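Local coordinates for protein Amy13K (Eubacterium rectale DSM 17629, PDB 6B15) that probably binds starch through two family 26 starch-binding modules and is probably part of an amylase of glycoside hydrolase family 13, at residues A[122-127]-A[157-162]. Numbering follows the deposited sequence.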
ATOM      1  N   GLY A 122      17.839   4.326  -6.700  1.00 27.72           N
ATOM      2  CA  GLY A 122      18.032   3.984  -5.303  1.00 26.53           C
ATOM      3  C   GLY A 122      17.422   2.660  -4.878  1.00 26.11           C
ATOM      4  O   GLY A 122      17.489   2.290  -3.704  1.00 25.84           O
ATOM      5  N   ALA A 123      16.835   1.936  -5.825  1.00 23.87           N
ATOM      6  CA  ALA A 123      16.149   0.689  -5.508  1.00 29.58           C
ATOM      7  C   ALA A 123      17.115  -0.494  -5.469  1.00 35.91           C
ATOM      8  O   ALA A 123      18.260  -0.394  -5.911  1.00 31.10           O
ATOM      9  CB  ALA A 123      15.041   0.431  -6.513  1.00 23.77           C
ATOM     10  N   ASP A 124      16.641  -1.614  -4.928  1.00 25.36           N
ATOM     11  CA  ASP A 124      17.442  -2.830  -4.845  1.00 30.36           C
ATOM     12  C   ASP A 124      17.619  -3.460  -6.223  1.00 30.08           C
ATOM     13  O   ASP A 124      16.815  -3.233  -7.127  1.00 29.46           O
ATOM     14  CB  ASP A 124      16.792  -3.832  -3.889  1.00 29.49           C
ATOM     15  CG  ASP A 124      17.627  -5.083  -3.701  1.00 36.44           C
ATOM     16  OD1 ASP A 124      18.567  -5.050  -2.882  1.00 34.93           O
ATOM     17  OD2 ASP A 124      17.343  -6.097  -4.373  1.00 35.66           O
ATOM     18  N   ALA A 125      18.670  -4.258  -6.378  1.00 34.69           N
ATOM     19  CA  ALA A 125      18.961  -4.901  -7.655  1.00 29.17           C
ATOM     20  C   ALA A 125      17.940  -5.986  -8.001  1.00 32.43           C
ATOM     21  O   ALA A 125      17.987  -6.558  -9.084  1.00 40.69           O
ATOM     22  CB  ALA A 125      20.364  -5.485  -7.641  1.00 47.43           C
ATOM     23  N   SER A 126      17.025  -6.274  -7.080  1.00 32.61           N
ATOM     24  CA  SER A 126      15.926  -7.197  -7.360  1.00 32.98           C
ATOM     25  C   SER A 126      14.737  -6.466  -7.981  1.00 33.85           C
ATOM     26  O   SER A 126      13.759  -7.092  -8.390  1.00 32.05           O
ATOM     27  CB  SER A 126      15.479  -7.905  -6.080  1.00 32.03           C
ATOM     28  OG  SER A 126      14.894  -6.987  -5.173  1.00 32.10           O
ATOM     29  N   ALA A 127      14.832  -5.141  -8.053  1.00 36.14           N
ATOM     30  CA  ALA A 127      13.707  -4.306  -8.466  1.00 30.23           C
ATOM     31  C   ALA A 127      13.221  -4.615  -9.878  1.00 31.32           C
ATOM     32  O   ALA A 127      14.019  -4.828 -10.788  1.00 32.50           O
ATOM     33  CB  ALA A 127      14.085  -2.835  -8.362  1.00 33.17           C
ATOM     34  N   GLN A 157      10.209  -5.307  -5.234  1.00 29.43           N
ATOM     35  CA  GLN A 157      11.547  -5.653  -4.758  1.00 32.36           C
ATOM     36  C   GLN A 157      11.514  -6.862  -3.831  1.00 34.65           C
ATOM     37  O   GLN A 157      10.502  -7.137  -3.187  1.00 29.68           O
ATOM     38  CB  GLN A 157      12.178  -4.472  -4.024  1.00 28.70           C
ATOM     39  CG  GLN A 157      12.209  -3.181  -4.817  1.00 25.81           C
ATOM     40  CD  GLN A 157      12.866  -2.061  -4.047  1.00 30.01           C
ATOM     41  OE1 GLN A 157      14.083  -1.890  -4.099  1.00 30.11           O
ATOM     42  NE2 GLN A 157      12.066  -1.295  -3.314  1.00 29.03           N
ATOM     43  N   ASP A 158      12.635  -7.574  -3.761  1.00 31.57           N
ATOM     44  CA  ASP A 158      12.763  -8.730  -2.882  1.00 28.33           C
ATOM     45  C   ASP A 158      12.913  -8.309  -1.424  1.00 26.76           C
ATOM     46  O   ASP A 158      12.629  -9.089  -0.513  1.00 32.20           O
ATOM     47  CB  ASP A 158      13.963  -9.585  -3.294  1.00 37.88           C
ATOM     48  CG  ASP A 158      13.718 -10.365  -4.571  1.00 34.45           C
ATOM     49  OD1 ASP A 158      12.736 -10.065  -5.281  1.00 42.16           O
ATOM     50  OD2 ASP A 158      14.518 -11.276  -4.867  1.00 43.32           O
ATOM     51  N   VAL A 159      13.371  -7.077  -1.215  1.00 29.07           N
ATOM     52  CA  VAL A 159      13.604  -6.546   0.124  1.00 29.54           C
ATOM     53  C   VAL A 159      12.887  -5.215   0.329  1.00 25.06           C
ATOM     54  O   VAL A 159      12.448  -4.582  -0.632  1.00 34.22           O
ATOM     55  CB  VAL A 159      15.109  -6.349   0.395  1.00 28.96           C
ATOM     56  CG1 VAL A 159      15.814  -7.694   0.439  1.00 37.93           C
ATOM     57  CG2 VAL A 159      15.737  -5.447  -0.665  1.00 33.92           C
ATOM     58  N   LYS A 160      12.779  -4.797   1.587  1.00 31.11           N
ATOM     59  CA  LYS A 160      12.120  -3.542   1.936  1.00 34.31           C
ATOM     60  C   LYS A 160      13.086  -2.369   1.782  1.00 34.74           C
ATOM     61  O   LYS A 160      13.642  -1.875   2.762  1.00 44.63           O
ATOM     62  CB  LYS A 160      11.576  -3.605   3.366  1.00 34.91           C
ATOM     63  CG  LYS A 160      10.582  -2.500   3.688  1.00 38.14           C
ATOM     64  CD  LYS A 160       9.828  -2.767   4.981  1.00 48.76           C
ATOM     65  CE  LYS A 160      10.541  -2.180   6.184  1.00 53.28           C
ATOM     66  NZ  LYS A 160       9.804  -2.466   7.445  1.00 65.40           N
ATOM     67  N   GLN A 161      13.267  -1.927   0.541  1.00 33.46           N
ATOM     68  CA  GLN A 161      14.267  -0.918   0.209  1.00 34.95           C
ATOM     69  C   GLN A 161      13.620   0.390  -0.236  1.00 27.97           C
ATOM     70  O   GLN A 161      12.855   0.415  -1.199  1.00 31.19           O
ATOM     71  CB  GLN A 161      15.194  -1.453  -0.889  1.00 30.11           C
ATOM     72  CG  GLN A 161      16.219  -0.455  -1.414  1.00 29.58           C
ATOM     73  CD  GLN A 161      17.170   0.028  -0.338  1.00 43.59           C
ATOM     74  OE1 GLN A 161      17.860  -0.767   0.299  1.00 43.72           O
ATOM     75  NE2 GLN A 161      17.209   1.340  -0.126  1.00 37.52           N
ATOM     76  N   ASN A 162      13.931   1.475   0.468  1.00 30.43           N
ATOM     77  CA  ASN A 162      13.461   2.795   0.072  1.00 30.76           C
ATOM     78  C   ASN A 162      14.117   3.245  -1.226  1.00 35.49           C
ATOM     79  O   ASN A 162      15.244   2.854  -1.534  1.00 30.24           O
ATOM     80  CB  ASN A 162      13.735   3.823   1.170  1.00 26.05           C
ATOM     81  CG  ASN A 162      12.943   3.554   2.433  1.00 30.14           C
ATOM     82  OD1 ASN A 162      12.023   2.736   2.443  1.00 36.55           O
ATOM     83  ND2 ASN A 162      13.294   4.250   3.508  1.00 34.09           N
TER
HETATM   84  O   HOH W   1      18.946  -3.165  -1.217  1.00 50.74           O
HETATM   85  O   HOH W   2      11.345  -8.280  -7.107  1.00 34.62           O
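In the second starch-binding module of the chain, a family 26 beta-sandwich domain, two loops meet at the surface: segment 122-127, which follows strand 116-121, and segment 157-162, which links strands 150-157 and 163-168. The pair illustrates how loops without regular structure can be joined by side chains that reach backbone amides. Gln157 leaves the end of its strand with an extended chain, chi2 -179°, and its amide serves both loops. Gln157 OE1 accepts from Asp124 N at 2.7 Å, with the donor nearly in line with the C=O bond. Gln157 NE2 donates in its own amide plane to Gln161 O at 2.8 Å, spanning the base of its own loop and fixing the rotation of the amide. The methylene CG of Gln157 lies 4.0 Å from Ala127 CB, and Phe163 touches the same side chain from the start of strand 163-168. Asp124 begins a type I turn ending at Ala127 and folds back as an Asx turn, its OD2 gripped by Ser126 N and Ser126 OG from opposite faces of the carboxylate plane. Across this carboxylate runs Val159, the side chains crossing at about a right angle with Val159 CG2 3.6 Å from Asp124 CG. A water donates to both Asp124 OD1 and Gln161 OE1, tying the loops again, and a second lies between Ser126 O and Asp158 OD1. The hydroxyl of Ser126 links the Asx turn to the second loop: while donating to Asp124 OD2, Ser126 OG accepts from Asp158 N at 2.7 Å, in an almost straight bond of 172°.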